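Local coordinates for putative branched chain amino acid ABC transporter, periplasmic amino acid-binding protein (Brucella ovis, PDB 7JFN) that probably captures an amino acid in the periplasm and hands it to an ABC transporter for uptake into the cell, at residues A138-K143 with E384-V389; A328-S333 with M343-H348; A299-Q304 with K335-D340. All coordinates share one frame; numbering follows the deposited sequence.

Contact 1: residues A138-K143 with E384-V389; sequences AAIRFK and ESIDPV. Unlike the reference sequence in segment 138-143: Arg141 (reference His).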
ATOM      1  N   ALA A 138       4.806  -2.484  -5.924  1.00 18.92           N
ATOM      2  CA  ALA A 138       5.469  -1.591  -6.881  1.00 20.48           C
ATOM      3  C   ALA A 138       4.933  -1.776  -8.300  1.00 22.98           C
ATOM      4  O   ALA A 138       4.793  -0.801  -9.053  1.00 20.79           O
ATOM      5  CB  ALA A 138       6.981  -1.836  -6.866  1.00 21.05           C
ATOM      6  N   ALA A 139       4.660  -3.020  -8.688  1.00 19.99           N
ATOM      7  CA  ALA A 139       4.207  -3.288 -10.052  1.00 21.67           C
ATOM      8  C   ALA A 139       2.812  -2.719 -10.283  1.00 23.59           C
ATOM      9  O   ALA A 139       2.560  -2.085 -11.313  1.00 22.31           O
ATOM     10  CB  ALA A 139       4.240  -4.791 -10.331  1.00 22.73           C
ATOM     11  N   ILE A 140       1.903  -2.913  -9.325  1.00 18.75           N
ATOM     12  CA  ILE A 140       0.548  -2.364  -9.459  1.00 19.26           C
ATOM     13  C   ILE A 140       0.586  -0.841  -9.530  1.00 21.46           C
ATOM     14  O   ILE A 140      -0.103  -0.219 -10.353  1.00 20.19           O
ATOM     15  CB  ILE A 140      -0.348  -2.848  -8.304  1.00 19.06           C
ATOM     16  CG1 ILE A 140      -0.538  -4.368  -8.400  1.00 21.38           C
ATOM     17  CG2 ILE A 140      -1.684  -2.083  -8.329  1.00 19.86           C
ATOM     18  CD1 ILE A 140      -1.210  -5.010  -7.201  1.00 21.50           C
ATOM     19  N   ARG A 141       1.364  -0.209  -8.641  1.00 18.92           N
ATOM     20  CA  ARG A 141       1.469   1.249  -8.651  1.00 18.80           C
ATOM     21  C   ARG A 141       1.872   1.771 -10.021  1.00 19.59           C
ATOM     22  O   ARG A 141       1.263   2.708 -10.542  1.00 20.96           O
ATOM     23  CB  ARG A 141       2.502   1.735  -7.623  1.00 19.60           C
ATOM     24  CG  ARG A 141       2.153   1.552  -6.141  1.00 19.24           C
ATOM     25  CD  ARG A 141       1.055   2.516  -5.686  1.00 18.77           C
ATOM     26  NE  ARG A 141       1.011   2.483  -4.232  1.00 20.80           N
ATOM     27  CZ  ARG A 141       0.219   3.233  -3.483  1.00 23.81           C
ATOM     28  NH1 ARG A 141      -0.620   4.109  -4.056  1.00 21.59           N
ATOM     29  NH2 ARG A 141       0.291   3.118  -2.146  1.00 21.33           N
ATOM     30  N   PHE A 142       2.927   1.210 -10.599  1.00 18.68           N
ATOM     31  CA  PHE A 142       3.513   1.872 -11.746  1.00 19.43           C
ATOM     32  C   PHE A 142       2.962   1.389 -13.064  1.00 21.17           C
ATOM     33  O   PHE A 142       2.962   2.174 -14.022  1.00 21.70           O
ATOM     34  CB  PHE A 142       5.046   1.811 -11.654  1.00 18.88           C
ATOM     35  CG  PHE A 142       5.528   2.841 -10.698  1.00 18.89           C
ATOM     36  CD1 PHE A 142       5.674   4.158 -11.123  1.00 17.51           C
ATOM     37  CD2 PHE A 142       5.624   2.551  -9.347  1.00 21.08           C
ATOM     38  CE1 PHE A 142       6.005   5.168 -10.192  1.00 19.25           C
ATOM     39  CE2 PHE A 142       5.953   3.559  -8.413  1.00 19.13           C
ATOM     40  CZ  PHE A 142       6.133   4.863  -8.845  1.00 19.59           C
ATOM     41  N   LYS A 143       2.433   0.161 -13.136  1.00 21.77           N
ATOM     42  CA  LYS A 143       1.675  -0.190 -14.337  1.00 23.54           C
ATOM     43  C   LYS A 143       0.409   0.664 -14.447  1.00 23.39           C
ATOM     44  O   LYS A 143       0.111   1.194 -15.521  1.00 22.81           O
ATOM     45  CB  LYS A 143       1.354  -1.692 -14.370  1.00 27.10           C
ATOM     46  CG  LYS A 143       0.317  -2.202 -13.379  1.00 32.34           C
ATOM     47  CD  LYS A 143       0.240  -3.750 -13.326  1.00 34.39           C
ATOM     48  CE  LYS A 143      -0.461  -4.331 -14.543  1.00 40.90           C
ATOM     49  NZ  LYS A 143      -1.892  -3.909 -14.631  1.00 39.12           N
ATOM     50  N   GLU A 384      -7.868  -5.268 -14.146  1.00 30.34           N
ATOM     51  CA  GLU A 384      -6.976  -4.399 -14.897  1.00 28.78           C
ATOM     52  C   GLU A 384      -5.783  -3.925 -14.076  1.00 30.73           C
ATOM     53  O   GLU A 384      -4.792  -3.469 -14.662  1.00 34.17           O
ATOM     54  CB  GLU A 384      -7.727  -3.168 -15.400  1.00 32.38           C
ATOM     55  CG  GLU A 384      -8.750  -3.443 -16.477  1.00 35.90           C
ATOM     56  CD  GLU A 384      -9.547  -2.212 -16.803  1.00 39.65           C
ATOM     57  OE1 GLU A 384     -10.056  -1.570 -15.855  1.00 35.15           O
ATOM     58  OE2 GLU A 384      -9.631  -1.863 -17.999  1.00 46.69           O
ATOM     59  N   SER A 385      -5.868  -3.975 -12.749  1.00 26.18           N
ATOM     60  CA  SER A 385      -4.852  -3.381 -11.885  1.00 26.37           C
ATOM     61  C   SER A 385      -3.815  -4.373 -11.390  1.00 26.99           C
ATOM     62  O   SER A 385      -2.652  -4.000 -11.246  1.00 25.89           O
ATOM     63  CB  SER A 385      -5.492  -2.710 -10.660  1.00 24.89           C
ATOM     64  OG  SER A 385      -6.382  -1.679 -11.057  1.00 23.80           O
ATOM     65  N   ILE A 386      -4.213  -5.613 -11.081  1.00 24.88           N
ATOM     66  CA  ILE A 386      -3.296  -6.528 -10.410  1.00 24.75           C
ATOM     67  C   ILE A 386      -2.125  -6.854 -11.328  1.00 26.20           C
ATOM     68  O   ILE A 386      -2.259  -6.918 -12.563  1.00 28.06           O
ATOM     69  CB  ILE A 386      -4.030  -7.800  -9.941  1.00 25.02           C
ATOM     70  CG1 ILE A 386      -3.152  -8.592  -8.968  1.00 23.81           C
ATOM     71  CG2 ILE A 386      -4.452  -8.673 -11.121  1.00 28.80           C
ATOM     72  CD1 ILE A 386      -3.918  -9.682  -8.215  1.00 26.27           C
ATOM     73  N   ASP A 387      -0.946  -7.031 -10.726  1.00 23.42           N
ATOM     74  CA  ASP A 387       0.243  -7.310 -11.510  1.00 28.53           C
ATOM     75  C   ASP A 387       0.306  -8.788 -11.894  1.00 29.03           C
ATOM     76  O   ASP A 387      -0.322  -9.637 -11.254  1.00 29.13           O
ATOM     77  CB  ASP A 387       1.494  -6.897 -10.724  1.00 28.09           C
ATOM     78  CG  ASP A 387       1.601  -7.595  -9.352  1.00 24.87           C
ATOM     79  OD1 ASP A 387       0.603  -7.641  -8.590  1.00 25.44           O
ATOM     80  OD2 ASP A 387       2.710  -8.099  -9.045  1.00 26.47           O
ATOM     81  N   PRO A 388       1.045  -9.123 -12.948  1.00 30.12           N
ATOM     82  CA  PRO A 388       1.218 -10.539 -13.299  1.00 31.57           C
ATOM     83  C   PRO A 388       1.909 -11.291 -12.173  1.00 34.00           C
ATOM     84  O   PRO A 388       2.732 -10.739 -11.440  1.00 34.41           O
ATOM     85  CB  PRO A 388       2.085 -10.497 -14.563  1.00 37.81           C
ATOM     86  CG  PRO A 388       2.650  -9.122 -14.635  1.00 37.64           C
ATOM     87  CD  PRO A 388       1.705  -8.213 -13.902  1.00 33.65           C
ATOM     88  N   VAL A 389       1.546 -12.566 -12.020  1.00 32.59           N
ATOM     89  CA  VAL A 389       2.211 -13.394 -11.020  1.00 34.04           C
ATOM     90  C   VAL A 389       3.701 -13.467 -11.335  1.00 35.02           C
ATOM     91  O   VAL A 389       4.107 -13.708 -12.481  1.00 35.84           O
ATOM     92  CB  VAL A 389       1.576 -14.793 -10.961  1.00 30.73           C
ATOM     93  CG1 VAL A 389       2.362 -15.699 -10.028  1.00 34.13           C
ATOM     94  CG2 VAL A 389       0.138 -14.689 -10.497  1.00 32.05           C
TER
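Ala139, Ile140 and Lys143 form one flank of the first turns of helix 138-152, against which the chain leaving helix 382-385 runs, probably near the crossings between the lobes of this periplasmic binding protein fold. Much of the contact is van der Waals. The methyl of Ala139 lies against the methylene of Asp387, CB to CB 3.5 Å, and a side chain this small lets the chain come close to the helix. Ile140 sends its longer branch across Asp387 at about a right angle: CG1 and CD1 are each 3.5 Å from Asp387 OD1, while CG2 rests 3.6 Å from Ser385 O.

Lys143 carries the polar part. Its CG stands between the backbone N and the carbonyl carbon (chi1 71°), and bends at chi3 and chi4 fold the chain over Ser385 and Asp387. NZ makes a weak hydrogen bond to Ser385 O at 3.5 Å; Glu384 O is nearer NZ, 2.9 Å, but badly angled. Asp387 OD1 bonds to Asn137 ND2, and Asn137 OD1 in turn accepts from the backbone N of Ile140.

A lysine suits this place because its methylenes can pack while its ammonium faces the carbonyls at the end of helix 382-385. The attraction is therefore probably more electrostatic than directional, with Asn137 tying Asp387 to the start of the longer helix.

Contact 2: residues A328-S333 with M343-H348; sequences AIENAS and MRSDDH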
ATOM      1  N   ALA A 328     -10.311 -19.228   3.683  1.00 26.29           N
ATOM      2  CA  ALA A 328     -11.486 -18.383   3.534  1.00 23.11           C
ATOM      3  C   ALA A 328     -11.125 -17.051   2.883  1.00 23.68           C
ATOM      4  O   ALA A 328     -11.901 -16.515   2.076  1.00 23.75           O
ATOM      5  CB  ALA A 328     -12.147 -18.152   4.891  1.00 28.02           C
ATOM      6  N   ILE A 329      -9.933 -16.530   3.180  1.00 23.28           N
ATOM      7  CA  ILE A 329      -9.488 -15.300   2.520  1.00 22.30           C
ATOM      8  C   ILE A 329      -9.286 -15.541   1.026  1.00 24.41           C
ATOM      9  O   ILE A 329      -9.704 -14.733   0.192  1.00 24.35           O
ATOM     10  CB  ILE A 329      -8.209 -14.755   3.176  1.00 19.92           C
ATOM     11  CG1 ILE A 329      -8.472 -14.382   4.638  1.00 21.68           C
ATOM     12  CG2 ILE A 329      -7.738 -13.518   2.392  1.00 23.01           C
ATOM     13  CD1 ILE A 329      -7.181 -14.114   5.434  1.00 23.20           C
ATOM     14  N   GLU A 330      -8.625 -16.648   0.661  1.00 23.62           N
ATOM     15  CA  GLU A 330      -8.495 -16.984  -0.761  1.00 26.67           C
ATOM     16  C   GLU A 330      -9.834 -16.968  -1.483  1.00 28.16           C
ATOM     17  O   GLU A 330      -9.913 -16.589  -2.657  1.00 30.87           O
ATOM     18  CB  GLU A 330      -7.832 -18.351  -0.931  1.00 27.06           C
ATOM     19  CG  GLU A 330      -6.382 -18.388  -0.512  1.00 26.02           C
ATOM     20  CD  GLU A 330      -5.713 -19.688  -0.899  1.00 30.48           C
ATOM     21  OE1 GLU A 330      -6.417 -20.724  -0.965  1.00 32.14           O
ATOM     22  OE2 GLU A 330      -4.488 -19.680  -1.155  1.00 26.75           O
ATOM     23  N   ASN A 331     -10.905 -17.389  -0.811  1.00 26.11           N
ATOM     24  CA  ASN A 331     -12.184 -17.601  -1.469  1.00 28.62           C
ATOM     25  C   ASN A 331     -13.120 -16.406  -1.368  1.00 27.02           C
ATOM     26  O   ASN A 331     -14.208 -16.436  -1.959  1.00 30.29           O
ATOM     27  CB  ASN A 331     -12.871 -18.834  -0.876  1.00 30.07           C
ATOM     28  CG  ASN A 331     -12.059 -20.116  -1.082  1.00 41.92           C
ATOM     29  OD1 ASN A 331     -11.269 -20.225  -2.021  1.00 46.38           O
ATOM     30  ND2 ASN A 331     -12.254 -21.089  -0.196  1.00 46.19           N
ATOM     31  N   ALA A 332     -12.735 -15.368  -0.641  1.00 25.89           N
ATOM     32  CA  ALA A 332     -13.648 -14.296  -0.279  1.00 27.98           C
ATOM     33  C   ALA A 332     -13.604 -13.162  -1.291  1.00 23.93           C
ATOM     34  O   ALA A 332     -12.612 -12.943  -1.984  1.00 25.01           O
ATOM     35  CB  ALA A 332     -13.300 -13.744   1.109  1.00 29.44           C
ATOM     36  N   SER A 333     -14.704 -12.426  -1.355  1.00 25.73           N
ATOM     37  CA  SER A 333     -14.747 -11.169  -2.076  1.00 26.04           C
ATOM     38  C   SER A 333     -15.750 -10.280  -1.374  1.00 25.01           C
ATOM     39  O   SER A 333     -16.713 -10.759  -0.773  1.00 27.34           O
ATOM     40  CB  SER A 333     -15.117 -11.337  -3.554  1.00 29.24           C
ATOM     41  OG  SER A 333     -16.347 -11.979  -3.684  1.00 39.11           O
ATOM     42  N   MET A 343      -8.968 -11.932  -3.595  1.00 22.32           N
ATOM     43  CA  MET A 343      -7.608 -12.381  -3.286  1.00 23.81           C
ATOM     44  C   MET A 343      -7.155 -13.390  -4.328  1.00 24.03           C
ATOM     45  O   MET A 343      -7.886 -14.347  -4.629  1.00 25.04           O
ATOM     46  CB  MET A 343      -7.559 -13.013  -1.872  1.00 22.63           C
ATOM     47  CG  MET A 343      -6.173 -13.531  -1.416  1.00 22.39           C
ATOM     48  SD  MET A 343      -4.913 -12.217  -1.449  1.00 22.06           S
ATOM     49  CE  MET A 343      -5.512 -11.116  -0.148  1.00 20.75           C
ATOM     50  N   ARG A 344      -5.946 -13.196  -4.859  1.00 21.69           N
ATOM     51  CA  ARG A 344      -5.371 -14.154  -5.798  1.00 23.34           C
ATOM     52  C   ARG A 344      -4.672 -15.276  -5.035  1.00 24.47           C
ATOM     53  O   ARG A 344      -3.828 -15.024  -4.165  1.00 24.04           O
ATOM     54  CB  ARG A 344      -4.402 -13.470  -6.766  1.00 23.88           C
ATOM     55  CG  ARG A 344      -3.818 -14.473  -7.780  1.00 26.18           C
ATOM     56  CD  ARG A 344      -3.195 -13.738  -8.954  1.00 28.65           C
ATOM     57  NE  ARG A 344      -2.110 -12.854  -8.530  1.00 25.47           N
ATOM     58  CZ  ARG A 344      -1.564 -11.930  -9.311  1.00 29.64           C
ATOM     59  NH1 ARG A 344      -2.031 -11.743 -10.541  1.00 26.15           N
ATOM     60  NH2 ARG A 344      -0.577 -11.174  -8.847  1.00 28.92           N
ATOM     61  N   SER A 345      -5.036 -16.525  -5.360  1.00 23.88           N
ATOM     62  CA  SER A 345      -4.510 -17.653  -4.600  1.00 28.05           C
ATOM     63  C   SER A 345      -3.051 -17.925  -4.916  1.00 24.65           C
ATOM     64  O   SER A 345      -2.319 -18.433  -4.054  1.00 30.49           O
ATOM     65  CB  SER A 345      -5.329 -18.913  -4.892  1.00 30.39           C
ATOM     66  OG  SER A 345      -6.613 -18.791  -4.321  1.00 34.70           O
ATOM     67  N   ASP A 346      -2.619 -17.625  -6.144  1.00 25.55           N
ATOM     68  CA  ASP A 346      -1.275 -18.015  -6.570  1.00 29.17           C
ATOM     69  C   ASP A 346      -0.218 -17.439  -5.641  1.00 27.44           C
ATOM     70  O   ASP A 346       0.735 -18.133  -5.261  1.00 29.29           O
ATOM     71  CB  ASP A 346      -1.000 -17.526  -7.992  1.00 29.82           C
ATOM     72  CG  ASP A 346      -2.063 -17.944  -8.980  1.00 41.17           C
ATOM     73  OD1 ASP A 346      -3.260 -17.671  -8.748  1.00 37.31           O
ATOM     74  OD2 ASP A 346      -1.688 -18.530 -10.009  1.00 43.02           O
ATOM     75  N   ASP A 347      -0.373 -16.164  -5.282  1.00 27.06           N
ATOM     76  CA  ASP A 347       0.641 -15.422  -4.565  1.00 23.33           C
ATOM     77  C   ASP A 347       0.098 -14.652  -3.367  1.00 23.10           C
ATOM     78  O   ASP A 347       0.891 -14.042  -2.639  1.00 23.01           O
ATOM     79  CB  ASP A 347       1.365 -14.452  -5.519  1.00 23.83           C
ATOM     80  CG  ASP A 347       0.418 -13.486  -6.246  1.00 26.75           C
ATOM     81  OD1 ASP A 347      -0.813 -13.545  -6.057  1.00 24.03           O
ATOM     82  OD2 ASP A 347       0.923 -12.630  -7.007  1.00 25.57           O
ATOM     83  N   HIS A 348      -1.216 -14.678  -3.136  1.00 21.17           N
ATOM     84  CA  HIS A 348      -1.870 -13.891  -2.079  1.00 20.77           C
ATOM     85  C   HIS A 348      -1.601 -12.395  -2.233  1.00 21.57           C
ATOM     86  O   HIS A 348      -1.397 -11.668  -1.250  1.00 20.64           O
ATOM     87  CB  HIS A 348      -1.462 -14.384  -0.697  1.00 20.60           C
ATOM     88  CG  HIS A 348      -1.964 -15.756  -0.393  1.00 21.72           C
ATOM     89  ND1 HIS A 348      -1.653 -16.427   0.771  1.00 22.61           N
ATOM     90  CD2 HIS A 348      -2.782 -16.577  -1.098  1.00 22.28           C
ATOM     91  CE1 HIS A 348      -2.237 -17.614   0.760  1.00 23.60           C
ATOM     92  NE2 HIS A 348      -2.925 -17.730  -0.362  1.00 23.39           N
TER
HETATM   93  O   HOH W   1      -8.732 -16.872  -5.071  1.00 25.18           O
HETATM   94  O   HOH W   2     -10.847 -14.174  -3.503  1.00 26.52           O
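Glu330, on helix 322-331, grips His348 in the connection between strands 339-343 and 350-360 of the mixed sheet, where this periplasmic binding protein fold probably passes from one lobe to the other. It is a His-carboxylate hydrogen bond: His348 NE2 donates to Glu330 OE2 at 2.6 Å, almost straight at 172°. The oxygen lies in the ring plane and is met on its anti side, with carboxylate and ring planes 78° apart. An extended glutamate chain spans the gap to the ring. Glu330 OE2 also takes a salt bridge from Arg397, and His348 ND1 bonds to His131 O. With both ring nitrogens facing oxygen acceptors, the imidazole may carry both protons, although Arg397 on the same oxygen would weaken that tendency. Stacking on Phe132 helps fix the ring.

An apolar pair, Ile329 and Met343, packs beside this bond. The two lie alongside each other, pointing the same way, with Met343 CG 4.1 Å from Ile329 CG2; bends at chi2 and chi3 bring the methionine CE equally near that methyl. A flexible thioether chain fits well against a branched side chain in this buried place.

Water joins the backbones. Water 1 donates to Glu330 O and Met343 O and accepts from Ser345 OG, so the serine hydroxyl is its third partner across the contact. Water 2 accepts from Met343 N at 2.9 Å and sits beside Glu330 O and Ala332 O.

Within the connection, Arg344 holds Asp347 side-on in a salt bridge: Arg344 NE donates to Asp347 OD1 at 2.9 Å and Arg344 NH2 to Asp347 OD2 at 2.8 Å.

Contact 3: residues A299-Q304 with K335-D340; sequences AVFGLQ and KTPMGD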
ATOM      1  N   ALA A 299      -5.740  -0.423   3.910  1.00 20.82           N
ATOM      2  CA  ALA A 299      -5.763  -1.208   5.141  1.00 21.23           C
ATOM      3  C   ALA A 299      -7.193  -1.483   5.579  1.00 19.85           C
ATOM      4  O   ALA A 299      -7.508  -2.599   6.018  1.00 20.42           O
ATOM      5  CB  ALA A 299      -4.990  -0.489   6.247  1.00 22.00           C
ATOM      6  N   VAL A 300      -8.073  -0.477   5.477  1.00 20.37           N
ATOM      7  CA  VAL A 300      -9.485  -0.708   5.789  1.00 18.32           C
ATOM      8  C   VAL A 300     -10.078  -1.750   4.849  1.00 18.43           C
ATOM      9  O   VAL A 300     -10.733  -2.706   5.285  1.00 19.37           O
ATOM     10  CB  VAL A 300     -10.286   0.608   5.721  1.00 19.86           C
ATOM     11  CG1 VAL A 300     -11.804   0.315   5.882  1.00 20.93           C
ATOM     12  CG2 VAL A 300      -9.805   1.581   6.778  1.00 19.69           C
ATOM     13  N   PHE A 301      -9.893  -1.553   3.542  1.00 18.91           N
ATOM     14  CA  PHE A 301     -10.516  -2.451   2.566  1.00 21.45           C
ATOM     15  C   PHE A 301      -9.968  -3.865   2.695  1.00 21.57           C
ATOM     16  O   PHE A 301     -10.717  -4.847   2.579  1.00 21.69           O
ATOM     17  CB  PHE A 301     -10.320  -1.931   1.141  1.00 20.70           C
ATOM     18  CG  PHE A 301     -10.863  -0.535   0.901  1.00 25.02           C
ATOM     19  CD1 PHE A 301     -11.817   0.019   1.744  1.00 26.04           C
ATOM     20  CD2 PHE A 301     -10.398   0.221  -0.174  1.00 24.72           C
ATOM     21  CE1 PHE A 301     -12.294   1.312   1.529  1.00 27.90           C
ATOM     22  CE2 PHE A 301     -10.885   1.501  -0.397  1.00 25.53           C
ATOM     23  CZ  PHE A 301     -11.825   2.044   0.455  1.00 28.15           C
ATOM     24  N   GLY A 302      -8.669  -3.998   2.950  1.00 19.73           N
ATOM     25  CA  GLY A 302      -8.131  -5.326   3.193  1.00 20.00           C
ATOM     26  C   GLY A 302      -8.753  -5.984   4.411  1.00 19.61           C
ATOM     27  O   GLY A 302      -9.078  -7.176   4.392  1.00 21.69           O
ATOM     28  N   LEU A 303      -8.929  -5.225   5.492  1.00 19.50           N
ATOM     29  CA  LEU A 303      -9.578  -5.806   6.658  1.00 18.44           C
ATOM     30  C   LEU A 303     -11.071  -6.030   6.437  1.00 18.68           C
ATOM     31  O   LEU A 303     -11.673  -6.859   7.134  1.00 20.91           O
ATOM     32  CB  LEU A 303      -9.319  -4.915   7.880  1.00 18.50           C
ATOM     33  CG  LEU A 303      -7.858  -4.949   8.349  1.00 19.62           C
ATOM     34  CD1 LEU A 303      -7.653  -3.997   9.545  1.00 21.22           C
ATOM     35  CD2 LEU A 303      -7.499  -6.409   8.724  1.00 22.89           C
ATOM     36  N   GLN A 304     -11.677  -5.327   5.480  1.00 22.19           N
ATOM     37  CA  GLN A 304     -13.048  -5.627   5.071  1.00 22.07           C
ATOM     38  C   GLN A 304     -13.121  -6.982   4.375  1.00 19.03           C
ATOM     39  O   GLN A 304     -14.013  -7.793   4.668  1.00 22.50           O
ATOM     40  CB  GLN A 304     -13.564  -4.528   4.141  1.00 26.08           C
ATOM     41  CG  GLN A 304     -14.021  -3.297   4.879  1.00 26.39           C
ATOM     42  CD  GLN A 304     -14.561  -2.198   3.963  1.00 34.38           C
ATOM     43  OE1 GLN A 304     -14.689  -2.388   2.755  1.00 32.50           O
ATOM     44  NE2 GLN A 304     -14.894  -1.042   4.555  1.00 42.36           N
ATOM     45  N   LYS A 335     -17.670  -6.173  -1.552  1.00 29.49           N
ATOM     46  CA  LYS A 335     -17.851  -4.870  -2.174  1.00 27.46           C
ATOM     47  C   LYS A 335     -17.410  -3.793  -1.197  1.00 26.17           C
ATOM     48  O   LYS A 335     -18.042  -3.609  -0.150  1.00 35.51           O
ATOM     49  CB  LYS A 335     -19.314  -4.654  -2.570  1.00 30.03           C
ATOM     50  CG  LYS A 335     -19.716  -5.369  -3.825  1.00 45.41           C
ATOM     51  CD  LYS A 335     -20.688  -4.538  -4.648  1.00 50.12           C
ATOM     52  CE  LYS A 335     -20.343  -4.625  -6.127  1.00 45.72           C
ATOM     53  NZ  LYS A 335     -20.208  -6.039  -6.568  1.00 48.98           N
ATOM     54  N   THR A 336     -16.368  -3.073  -1.544  1.00 26.01           N
ATOM     55  CA  THR A 336     -15.876  -1.967  -0.744  1.00 28.44           C
ATOM     56  C   THR A 336     -16.416  -0.664  -1.278  1.00 31.09           C
ATOM     57  O   THR A 336     -17.111  -0.632  -2.303  1.00 31.20           O
ATOM     58  CB  THR A 336     -14.344  -1.923  -0.762  1.00 28.56           C
ATOM     59  OG1 THR A 336     -13.902  -1.476  -2.046  1.00 25.31           O
ATOM     60  CG2 THR A 336     -13.746  -3.291  -0.422  1.00 29.19           C
ATOM     61  N   PRO A 337     -16.136   0.444  -0.590  1.00 32.42           N
ATOM     62  CA  PRO A 337     -16.514   1.758  -1.136  1.00 36.61           C
ATOM     63  C   PRO A 337     -15.927   2.051  -2.505  1.00 36.24           C
ATOM     64  O   PRO A 337     -16.428   2.957  -3.184  1.00 32.52           O
ATOM     65  CB  PRO A 337     -15.980   2.726  -0.075  1.00 32.07           C
ATOM     66  CG  PRO A 337     -16.199   1.943   1.229  1.00 34.89           C
ATOM     67  CD  PRO A 337     -15.761   0.539   0.838  1.00 35.06           C
ATOM     68  N   MET A 338     -14.880   1.330  -2.923  1.00 30.76           N
ATOM     69  CA  MET A 338     -14.263   1.518  -4.227  0.70 29.49           C
ATOM     70  C   MET A 338     -14.615   0.427  -5.229  1.00 31.03           C
ATOM     71  O   MET A 338     -14.183   0.503  -6.386  1.00 36.33           O
ATOM     72  CB  MET A 338     -12.734   1.596  -4.082  0.70 28.11           C
ATOM     73  CG  MET A 338     -12.219   2.967  -3.740  0.70 29.42           C
ATOM     74  SD  MET A 338     -12.790   4.219  -4.929  0.70 25.84           S
ATOM     75  CE  MET A 338     -12.113   3.592  -6.462  0.70 30.38           C
ATOM     76  N   GLY A 339     -15.375  -0.590  -4.825  1.00 33.56           N
ATOM     77  CA  GLY A 339     -15.692  -1.674  -5.739  1.00 30.69           C
ATOM     78  C   GLY A 339     -15.193  -3.015  -5.222  1.00 33.95           C
ATOM     79  O   GLY A 339     -14.925  -3.145  -4.026  1.00 32.40           O
ATOM     80  N   ASP A 340     -15.018  -4.004  -6.105  1.00 29.02           N
ATOM     81  CA  ASP A 340     -14.787  -5.373  -5.649  1.00 28.53           C
ATOM     82  C   ASP A 340     -13.351  -5.606  -5.211  1.00 30.04           C
ATOM     83  O   ASP A 340     -12.396  -5.234  -5.902  1.00 30.56           O
ATOM     84  CB  ASP A 340     -15.154  -6.372  -6.730  1.00 29.40           C
ATOM     85  CG  ASP A 340     -16.636  -6.465  -6.929  1.00 43.06           C
ATOM     86  OD1 ASP A 340     -17.377  -6.115  -5.982  1.00 41.77           O
ATOM     87  OD2 ASP A 340     -17.056  -6.881  -8.024  1.00 51.64           O
TER
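Phe301, on helix 296-311, receives the tip of the beta-hairpin formed by strands 333-336 and 339-343. Thr336 CB stands over one face of the ring, offset toward its rim, in a CH-pi contact, 4.3 Å from the ring centroid and 20° off the normal. Pro337 comes in obliquely, CD 3.6 Å from Phe301 CE1. In one of its two conformers Met338 also approaches obliquely, CG 3.9 Å from Phe301 CE2, so this touch is less certain. A broad flat ring can thus serve Thr336 and Pro337 together. One helical turn on, Gln304 reaches out with an extended chain and lays OE1 3.4 Å from Thr336 CG2, a van der Waals touch at the margin of the apolar cluster.

Further out, the rings of Phe280 and Tyr341 also meet Phe301, and Phe280 touches Pro337, so the hairpin tip is held between helices 274-288 and 296-311.

What shapes the tip is a type I turn from Thr336 to Gly339. Proline, with its phi already restrained, suits the second position. Gly339 has backbone angles at which a CB would be jammed against the carbonyl of Met338. Thr336 OG1 stands between its backbone N and carbonyl carbon (chi1 72°), where it accepts from Met338 N in an ST turn and donates to Gly339 O at 2.8 Å. That carbonyl is gripped twice: Thr336 N and Thr336 OG1 approach Gly339 O from opposite faces of its plane.

In the fold
The centres of contacts 1 and 2 lie about 17 Å apart, those of 2 and 3 about 14 Å, and those of 1 and 3 about 18 Å. Of the three, contact 1 joins the segments farthest apart in sequence and encloses the other two, whose segments alternate. Helices 296-311 and 322-331 follow one another, and the hairpin after them supplies one partner to contact 3 at its tip and one to contact 2 where strand 339-343 runs out. Contacts 1 and 2 touch directly: Arg344 NH1 probably hydrogen-bonds Asp387 O. Two connections that probably cross between the lobes, 343-348 and 384-389, are thereby tied together, consistent with a hinge region.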